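Local coordinates for protein dipeptide Epimerase (Enterococcus faecalis V583, PDB 3JVA) that belongs to the mandelate racemase/muconate lactonizing enzyme family, pairing an enolase-type N-terminal domain with a magnesium-binding barrel domain, at residues 263-268 with 302-307. Numbering follows the deposited sequence.
Sequences IKLMKC and TAAAHL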
ATOM      1  N   ILE B 263     -29.094   4.119  -7.873  1.00 20.41           N
ATOM      2  CA  ILE B 263     -29.184   5.497  -8.337  1.00 18.96           C
ATOM      3  C   ILE B 263     -30.571   6.055  -8.048  1.00 19.67           C
ATOM      4  O   ILE B 263     -31.561   5.333  -8.147  1.00 19.17           O
ATOM      5  CB  ILE B 263     -29.015   5.580  -9.878  1.00 19.61           C
ATOM      6  CG1 ILE B 263     -27.646   5.052 -10.301  1.00 17.84           C
ATOM      7  CG2 ILE B 263     -29.237   7.018 -10.355  1.00 20.43           C
ATOM      8  CD1 ILE B 263     -27.516   4.879 -11.817  1.00 20.34           C
ATOM      9  N   LYS B 264     -30.641   7.330  -7.673  1.00 18.67           N
ATOM     10  CA  LYS B 264     -31.927   8.008  -7.496  1.00 18.35           C
ATOM     11  C   LYS B 264     -31.723   9.387  -8.112  1.00 17.97           C
ATOM     12  O   LYS B 264     -30.787  10.097  -7.752  1.00 18.03           O
ATOM     13  CB  LYS B 264     -32.328   8.138  -6.030  1.00 18.16           C
ATOM     14  CG  LYS B 264     -32.763   6.818  -5.414  1.00 17.65           C
ATOM     15  CD  LYS B 264     -33.246   6.996  -3.982  1.00 18.43           C
ATOM     16  CE  LYS B 264     -33.547   5.636  -3.350  1.00 19.99           C
ATOM     17  NZ  LYS B 264     -33.990   5.772  -1.932  1.00 21.61           N
ATOM     18  N   LEU B 265     -32.583   9.761  -9.051  1.00 17.69           N
ATOM     19  CA  LEU B 265     -32.437  11.063  -9.697  1.00 18.11           C
ATOM     20  C   LEU B 265     -32.446  12.218  -8.698  1.00 19.65           C
ATOM     21  O   LEU B 265     -31.759  13.224  -8.902  1.00 18.61           O
ATOM     22  CB  LEU B 265     -33.539  11.273 -10.747  1.00 18.10           C
ATOM     23  CG  LEU B 265     -33.571  10.276 -11.910  1.00 19.64           C
ATOM     24  CD1 LEU B 265     -34.622  10.711 -12.915  1.00 19.90           C
ATOM     25  CD2 LEU B 265     -32.196  10.190 -12.577  1.00 19.26           C
ATOM     26  N   MET B 266     -33.205  12.070  -7.611  1.00 19.18           N
ATOM     27  CA  MET B 266     -33.295  13.122  -6.602  1.00 18.95           C
ATOM     28  C   MET B 266     -32.095  13.164  -5.649  1.00 20.14           C
ATOM     29  O   MET B 266     -32.036  14.015  -4.763  1.00 20.44           O
ATOM     30  CB  MET B 266     -34.594  12.987  -5.807  1.00 19.57           C
ATOM     31  CG  MET B 266     -35.860  13.010  -6.670  1.00 17.52           C
ATOM     32  SD  MET B 266     -35.940  14.373  -7.893  1.00 20.41           S
ATOM     33  CE  MET B 266     -37.080  13.637  -9.109  1.00 19.93           C
ATOM     34  N   LYS B 267     -31.162  12.227  -5.827  1.00 19.46           N
ATOM     35  CA  LYS B 267     -29.931  12.177  -5.036  1.00 20.30           C
ATOM     36  C   LYS B 267     -28.784  12.739  -5.876  1.00 20.15           C
ATOM     37  O   LYS B 267     -27.894  13.424  -5.360  1.00 20.57           O
ATOM     38  CB  LYS B 267     -29.538  10.742  -4.673  1.00 22.39           C
ATOM     39  CG  LYS B 267     -30.264  10.103  -3.507  1.00 22.55           C
ATOM     40  CD  LYS B 267     -29.525   8.830  -3.072  1.00 21.70           C
ATOM     41  CE  LYS B 267     -29.375   7.835  -4.224  1.00 20.38           C
ATOM     42  NZ  LYS B 267     -28.646   6.595  -3.807  1.00 19.60           N
ATOM     43  N   CYS B 268     -28.798  12.426  -7.172  1.00 19.25           N
ATOM     44  CA  CYS B 268     -27.722  12.845  -8.070  1.00 18.84           C
ATOM     45  C   CYS B 268     -27.948  14.123  -8.868  1.00 19.34           C
ATOM     46  O   CYS B 268     -27.028  14.616  -9.523  1.00 21.26           O
ATOM     47  CB  CYS B 268     -27.369  11.707  -9.039  1.00 17.94           C
ATOM     48  SG  CYS B 268     -28.691  11.229 -10.187  1.00 19.05           S
ATOM     49  N   THR B 302     -41.375   8.582 -14.176  1.00 18.81           N
ATOM     50  CA  THR B 302     -41.304   8.398 -15.618  1.00 18.65           C
ATOM     51  C   THR B 302     -39.899   8.652 -16.150  1.00 19.34           C
ATOM     52  O   THR B 302     -39.389   7.882 -16.971  1.00 18.35           O
ATOM     53  CB  THR B 302     -42.332   9.308 -16.322  1.00 20.30           C
ATOM     54  OG1 THR B 302     -43.638   8.997 -15.818  1.00 19.46           O
ATOM     55  CG2 THR B 302     -42.316   9.077 -17.833  1.00 18.20           C
ATOM     56  N   ALA B 303     -39.262   9.713 -15.668  1.00 19.71           N
ATOM     57  CA  ALA B 303     -37.910  10.027 -16.105  1.00 20.56           C
ATOM     58  C   ALA B 303     -36.996   8.852 -15.762  1.00 19.62           C
ATOM     59  O   ALA B 303     -36.229   8.381 -16.600  1.00 19.57           O
ATOM     60  CB  ALA B 303     -37.417  11.306 -15.420  1.00 20.19           C
ATOM     61  N   ALA B 304     -37.095   8.369 -14.529  1.00 19.60           N
ATOM     62  CA  ALA B 304     -36.267   7.250 -14.093  1.00 19.30           C
ATOM     63  C   ALA B 304     -36.522   5.986 -14.915  1.00 19.55           C
ATOM     64  O   ALA B 304     -35.587   5.249 -15.227  1.00 19.90           O
ATOM     65  CB  ALA B 304     -36.502   6.974 -12.605  1.00 19.33           C
ATOM     66  N   ALA B 305     -37.781   5.739 -15.272  1.00 17.34           N
ATOM     67  CA  ALA B 305     -38.138   4.557 -16.047  1.00 19.50           C
ATOM     68  C   ALA B 305     -37.536   4.603 -17.452  1.00 18.58           C
ATOM     69  O   ALA B 305     -37.053   3.590 -17.957  1.00 19.46           O
ATOM     70  CB  ALA B 305     -39.661   4.413 -16.119  1.00 19.17           C
ATOM     71  N   HIS B 306     -37.562   5.772 -18.086  1.00 19.38           N
ATOM     72  CA  HIS B 306     -36.977   5.910 -19.419  1.00 19.06           C
ATOM     73  C   HIS B 306     -35.477   5.637 -19.341  1.00 18.47           C
ATOM     74  O   HIS B 306     -34.915   4.964 -20.198  1.00 20.32           O
ATOM     75  CB  HIS B 306     -37.235   7.318 -19.973  1.00 18.61           C
ATOM     76  CG  HIS B 306     -38.589   7.476 -20.596  1.00 19.77           C
ATOM     77  ND1 HIS B 306     -38.806   7.326 -21.948  1.00 18.54           N
ATOM     78  CD2 HIS B 306     -39.803   7.712 -20.044  1.00 20.40           C
ATOM     79  CE1 HIS B 306     -40.094   7.463 -22.203  1.00 20.74           C
ATOM     80  NE2 HIS B 306     -40.723   7.696 -21.065  1.00 21.76           N
ATOM     81  N   LEU B 307     -34.831   6.164 -18.308  1.00 18.29           N
ATOM     82  CA  LEU B 307     -33.400   5.952 -18.125  1.00 18.23           C
ATOM     83  C   LEU B 307     -33.092   4.473 -17.882  1.00 19.02           C
ATOM     84  O   LEU B 307     -32.173   3.913 -18.485  1.00 18.84           O
ATOM     85  CB  LEU B 307     -32.890   6.766 -16.936  1.00 19.40           C
ATOM     86  CG  LEU B 307     -31.407   6.538 -16.609  1.00 19.74           C
ATOM     87  CD1 LEU B 307     -30.537   6.901 -17.817  1.00 20.46           C
ATOM     88  CD2 LEU B 307     -31.023   7.370 -15.402  1.00 19.46           C
TER
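L265 turns CG opposite its own carbonyl carbon (chi1 -61°), and L307 sets CG anti to its backbone N (chi1 176°), which brings the two leucines to each other at a slant. L265 divides its branches between two turns of helix 298-310. L265 CD1 packs against A303 CB at 3.8 Å. The same CD1 is 3.8 Å from A304 N and 4.2 Å from A304 CB, so it rests close to the helix backbone. The other branch, CD2, meets CD2 of L307 at 4.2 Å. The small side chains of A303 and A304 are consistent with this close approach, the CA atoms of L265 and A304 lying 7.0 Å apart.

L265 begins the short helix that follows barrel strand 260-263. K264 O receives the backbone N-H groups of K267 and C268. I104 of helix 96-114 also touches L265 and A303, and A274 of helix 271-284 touches both leucines. In the same short helix, K267 forms a salt bridge with the magnesium ligand D240. The contact is buried and almost wholly apolar, with one leucine methyl also lying against the helix backbone at A304 N. It therefore rests on van der Waals fit and the exclusion of water, without charge pairing.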